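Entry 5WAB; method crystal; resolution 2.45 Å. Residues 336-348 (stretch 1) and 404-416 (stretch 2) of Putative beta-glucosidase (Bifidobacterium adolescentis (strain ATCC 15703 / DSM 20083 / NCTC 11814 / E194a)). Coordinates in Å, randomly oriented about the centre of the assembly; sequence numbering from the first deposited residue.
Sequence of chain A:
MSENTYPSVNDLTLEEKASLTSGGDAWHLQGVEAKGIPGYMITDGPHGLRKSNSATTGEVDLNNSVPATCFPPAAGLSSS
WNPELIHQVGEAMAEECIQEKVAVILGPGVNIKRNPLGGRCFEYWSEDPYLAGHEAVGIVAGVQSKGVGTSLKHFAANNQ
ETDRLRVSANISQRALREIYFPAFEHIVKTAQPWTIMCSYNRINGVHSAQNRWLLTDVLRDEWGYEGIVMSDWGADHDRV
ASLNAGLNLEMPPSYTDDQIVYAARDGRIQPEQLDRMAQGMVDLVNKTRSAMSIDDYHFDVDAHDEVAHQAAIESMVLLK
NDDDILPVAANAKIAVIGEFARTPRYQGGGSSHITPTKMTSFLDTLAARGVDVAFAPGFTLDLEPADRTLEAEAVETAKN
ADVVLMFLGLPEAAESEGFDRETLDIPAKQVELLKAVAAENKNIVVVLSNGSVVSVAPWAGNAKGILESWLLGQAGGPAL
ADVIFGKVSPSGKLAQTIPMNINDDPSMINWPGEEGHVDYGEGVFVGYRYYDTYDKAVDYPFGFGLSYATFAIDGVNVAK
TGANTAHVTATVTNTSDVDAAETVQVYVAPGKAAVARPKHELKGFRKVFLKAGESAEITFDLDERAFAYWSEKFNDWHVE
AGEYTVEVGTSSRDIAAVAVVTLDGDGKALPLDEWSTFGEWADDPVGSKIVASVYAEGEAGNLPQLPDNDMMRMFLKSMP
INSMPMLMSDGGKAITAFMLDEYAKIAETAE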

# COMPACT_ATOMS: atom_id res chain seq x y z
N VAL A 336 26.77 -1.03 -18.33
CA VAL A 336 25.89 -0.53 -17.29
C VAL A 336 26.03 0.98 -17.25
O VAL A 336 27.14 1.51 -17.07
CB VAL A 336 26.22 -1.17 -15.93
CG1 VAL A 336 25.36 -0.55 -14.84
CG2 VAL A 336 26.00 -2.68 -15.99
N ILE A 337 24.92 1.68 -17.45
CA ILE A 337 24.89 3.14 -17.52
C ILE A 337 23.85 3.67 -16.54
O ILE A 337 22.74 3.12 -16.44
CB ILE A 337 24.60 3.64 -18.95
CG1 ILE A 337 25.65 3.13 -19.93
CG2 ILE A 337 24.56 5.16 -19.00
CD1 ILE A 337 25.41 3.57 -21.34
N GLY A 338 24.20 4.73 -15.83
CA GLY A 338 23.27 5.34 -14.88
C GLY A 338 23.83 5.28 -13.48
O GLY A 338 24.21 4.22 -12.97
N GLU A 339 23.88 6.45 -12.83
CA GLU A 339 24.46 6.55 -11.49
C GLU A 339 23.69 5.73 -10.46
O GLU A 339 24.23 5.41 -9.40
CB GLU A 339 24.51 8.03 -11.07
CG GLU A 339 25.21 8.30 -9.75
CD GLU A 339 26.63 7.79 -9.73
OE1 GLU A 339 27.31 7.87 -10.78
OE2 GLU A 339 27.08 7.30 -8.67
N PHE A 340 22.43 5.39 -10.74
CA PHE A 340 21.66 4.55 -9.83
C PHE A 340 22.31 3.19 -9.64
O PHE A 340 22.11 2.54 -8.60
CB PHE A 340 20.23 4.37 -10.34
CG PHE A 340 19.41 5.64 -10.34
CD1 PHE A 340 18.93 6.17 -9.16
CD2 PHE A 340 19.12 6.28 -11.53
CE1 PHE A 340 18.17 7.33 -9.17
CE2 PHE A 340 18.36 7.44 -11.54
CZ PHE A 340 17.89 7.96 -10.36
N ALA A 341 23.08 2.73 -10.62
CA ALA A 341 23.73 1.43 -10.50
C ALA A 341 24.87 1.45 -9.50
O ALA A 341 25.18 0.41 -8.89
CB ALA A 341 24.24 0.97 -11.86
N ARG A 342 25.52 2.60 -9.31
CA ARG A 342 26.57 2.73 -8.31
C ARG A 342 26.08 3.35 -7.01
O ARG A 342 26.49 2.91 -5.93
CB ARG A 342 27.75 3.53 -8.88
CG ARG A 342 28.90 3.70 -7.92
CD ARG A 342 30.05 4.43 -8.57
NE ARG A 342 29.63 5.62 -9.28
CZ ARG A 342 30.47 6.43 -9.91
NH1 ARG A 342 31.77 6.17 -9.90
NH2 ARG A 342 30.02 7.51 -10.55
N THR A 343 25.21 4.35 -7.09
CA THR A 343 24.61 4.97 -5.90
C THR A 343 23.13 4.65 -5.92
O THR A 343 22.33 5.42 -6.48
CB THR A 343 24.84 6.48 -5.88
OG1 THR A 343 26.23 6.76 -6.12
CG2 THR A 343 24.43 7.06 -4.54
N PRO A 344 22.70 3.54 -5.32
CA PRO A 344 21.32 3.10 -5.49
C PRO A 344 20.34 3.96 -4.72
O PRO A 344 20.65 4.49 -3.64
CB PRO A 344 21.34 1.67 -4.95
CG PRO A 344 22.45 1.67 -3.96
CD PRO A 344 23.50 2.59 -4.53
N ARG A 345 19.15 4.11 -5.28
CA ARG A 345 18.00 4.68 -4.59
C ARG A 345 17.05 3.54 -4.26
O ARG A 345 16.45 2.95 -5.16
CB ARG A 345 17.31 5.76 -5.41
CG ARG A 345 16.04 6.25 -4.74
CD ARG A 345 15.73 7.70 -5.04
NE ARG A 345 14.64 8.17 -4.18
CZ ARG A 345 13.35 7.92 -4.41
NH1 ARG A 345 12.98 7.21 -5.46
NH2 ARG A 345 12.43 8.39 -3.57
N TYR A 346 16.92 3.23 -2.97
CA TYR A 346 16.21 2.04 -2.53
C TYR A 346 15.22 2.28 -1.40
O TYR A 346 14.58 1.32 -0.96
CB TYR A 346 17.21 0.97 -2.08
CG TYR A 346 18.03 1.38 -0.88
CD1 TYR A 346 19.16 2.18 -1.03
CD2 TYR A 346 17.69 0.97 0.40
CE1 TYR A 346 19.92 2.57 0.05
CE2 TYR A 346 18.45 1.35 1.50
CZ TYR A 346 19.57 2.15 1.31
OH TYR A 346 20.33 2.54 2.39
N GLN A 347 15.05 3.51 -0.93
CA GLN A 347 14.05 3.82 0.09
C GLN A 347 13.66 5.29 -0.04
O GLN A 347 13.98 5.95 -1.03
CB GLN A 347 14.57 3.49 1.50
CG GLN A 347 15.90 4.15 1.86
CD GLN A 347 16.27 3.94 3.33
OE1 GLN A 347 15.40 3.93 4.21
NE2 GLN A 347 17.56 3.78 3.61
N GLY A 348 12.95 5.80 0.95
CA GLY A 348 12.48 7.17 0.93
C GLY A 348 13.37 8.12 1.72
O GLY A 348 14.35 8.66 1.20
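Stretch 2 404-416: VLMFLGLPEAAES

The strand of stretch 2 outruns its partner: residues 404-409 are extended, but stretch 1 accompanies them as a strand only at Val336 and Ile337, after which the ring of Phe340 follows the neighbouring backbone. The two strands are parallel, with Leu405 beside Val336 (CA-CA 4.8 Å) and Met406 beside Ile337 (CA-CA 4.6 Å). Ile337 carries both backbone hydrogen bonds, from its N to Leu405 O (3.0 Å) and from Phe407 N to Ile337 O (2.7 Å). On its face of the sheet, Ile337 CD1 packs against Val404 CG2 at 3.7 Å; on the other, Val336 CG1 lies 4.1 Å from Phe407 CE1.

Gly338 ends the close pairing. At its backbone angles (phi 119°, psi 127°) a CB would lie only 2.3 Å from Phe407 O, so the absence of a side chain lets the chains stay close. Residues 339-342, with helical backbone angles, place Ala341 CB over one face of the Phe407 ring, 4.0 Å from CD1. Phe340 CD2 approaches Phe407 O at 3.2 Å, and Phe340 CE2 reaches Gly409 N at 3.4 Å.

Beyond the strand, stretch 2 passes through Leu410 and Pro411 into a 3-10 segment, 412-414. Arg345 reaches across this bend, its CD 3.1 Å from Leu410 O, and forms a salt bridge through NH1 to Glu415 OE2 (2.7 Å), although the hydrogen bond within it is weak.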

# COMPACT_ATOMS: atom_id res chain seq x y z
N VAL A 404 22.97 -3.04 -23.09
CA VAL A 404 23.21 -1.92 -22.19
C VAL A 404 22.08 -1.91 -21.17
O VAL A 404 20.90 -1.84 -21.52
CB VAL A 404 23.33 -0.58 -22.94
CG1 VAL A 404 22.23 -0.43 -23.95
CG2 VAL A 404 23.32 0.58 -21.96
N LEU A 405 22.46 -2.02 -19.89
CA LEU A 405 21.53 -1.92 -18.77
C LEU A 405 21.59 -0.49 -18.25
O LEU A 405 22.54 -0.11 -17.56
CB LEU A 405 21.88 -2.93 -17.69
CG LEU A 405 21.87 -4.39 -18.16
CD1 LEU A 405 22.29 -5.33 -17.04
CD2 LEU A 405 20.50 -4.75 -18.71
N MET A 406 20.59 0.32 -18.59
CA MET A 406 20.54 1.72 -18.20
C MET A 406 19.60 1.90 -17.03
O MET A 406 18.42 1.53 -17.11
CB MET A 406 20.09 2.60 -19.36
CG MET A 406 20.23 4.07 -19.06
SD MET A 406 19.99 5.04 -20.53
CE MET A 406 21.21 4.28 -21.59
N PHE A 407 20.11 2.49 -15.95
CA PHE A 407 19.35 2.66 -14.71
C PHE A 407 18.91 4.11 -14.60
O PHE A 407 19.74 5.01 -14.40
CB PHE A 407 20.19 2.22 -13.52
CG PHE A 407 20.38 0.73 -13.43
CD1 PHE A 407 21.22 0.07 -14.31
CD2 PHE A 407 19.71 -0.01 -12.48
CE1 PHE A 407 21.40 -1.29 -14.24
CE2 PHE A 407 19.89 -1.38 -12.40
CZ PHE A 407 20.73 -2.02 -13.28
N LEU A 408 17.61 4.34 -14.72
CA LEU A 408 17.03 5.67 -14.69
C LEU A 408 16.03 5.77 -13.54
O LEU A 408 15.72 4.78 -12.86
CB LEU A 408 16.35 5.98 -16.02
CG LEU A 408 17.23 5.67 -17.23
CD1 LEU A 408 16.45 5.82 -18.54
CD2 LEU A 408 18.47 6.55 -17.22
N GLY A 409 15.50 6.97 -13.33
CA GLY A 409 14.49 7.14 -12.32
C GLY A 409 14.62 8.48 -11.62
O GLY A 409 15.25 9.41 -12.12
N LEU A 410 14.00 8.55 -10.44
CA LEU A 410 13.88 9.79 -9.69
C LEU A 410 14.98 9.87 -8.65
O LEU A 410 15.11 8.94 -7.84
CB LEU A 410 12.52 9.86 -9.02
CG LEU A 410 11.30 9.72 -9.92
CD1 LEU A 410 10.03 9.73 -9.07
CD2 LEU A 410 11.27 10.82 -10.96
N PRO A 411 15.80 10.92 -8.63
CA PRO A 411 16.68 11.14 -7.49
C PRO A 411 15.87 11.56 -6.28
O PRO A 411 14.67 11.86 -6.37
CB PRO A 411 17.61 12.27 -7.96
CG PRO A 411 17.40 12.37 -9.42
CD PRO A 411 15.99 11.93 -9.67
N GLU A 412 16.53 11.59 -5.12
CA GLU A 412 15.82 11.86 -3.87
C GLU A 412 15.15 13.24 -3.89
O GLU A 412 14.03 13.40 -3.37
CB GLU A 412 16.77 11.75 -2.68
CG GLU A 412 17.07 10.33 -2.24
CD GLU A 412 17.71 10.27 -0.87
OE1 GLU A 412 18.08 11.34 -0.34
OE2 GLU A 412 17.85 9.16 -0.32
N ALA A 413 15.80 14.23 -4.50
CA ALA A 413 15.24 15.58 -4.54
C ALA A 413 14.01 15.67 -5.44
O ALA A 413 13.23 16.62 -5.31
CB ALA A 413 16.29 16.59 -4.98
N ALA A 414 13.83 14.73 -6.36
CA ALA A 414 12.61 14.67 -7.15
C ALA A 414 11.44 14.10 -6.35
O ALA A 414 10.30 14.16 -6.81
CB ALA A 414 12.82 13.85 -8.42
N GLU A 415 11.71 13.54 -5.17
CA GLU A 415 10.71 13.06 -4.22
C GLU A 415 11.02 13.58 -2.83
O GLU A 415 11.17 12.82 -1.87
CB GLU A 415 10.64 11.53 -4.19
CG GLU A 415 10.25 10.87 -5.50
CD GLU A 415 9.91 9.40 -5.31
OE1 GLU A 415 8.93 9.11 -4.60
OE2 GLU A 415 10.62 8.54 -5.86
N SER A 416 11.15 14.90 -2.71
CA SER A 416 11.48 15.52 -1.43
C SER A 416 10.40 15.23 -0.40
O SER A 416 9.20 15.32 -0.68
CB SER A 416 11.66 17.03 -1.60
O HOH W 1 16.23 7.21 -1.07
O HOH W 2 16.94 7.86 2.53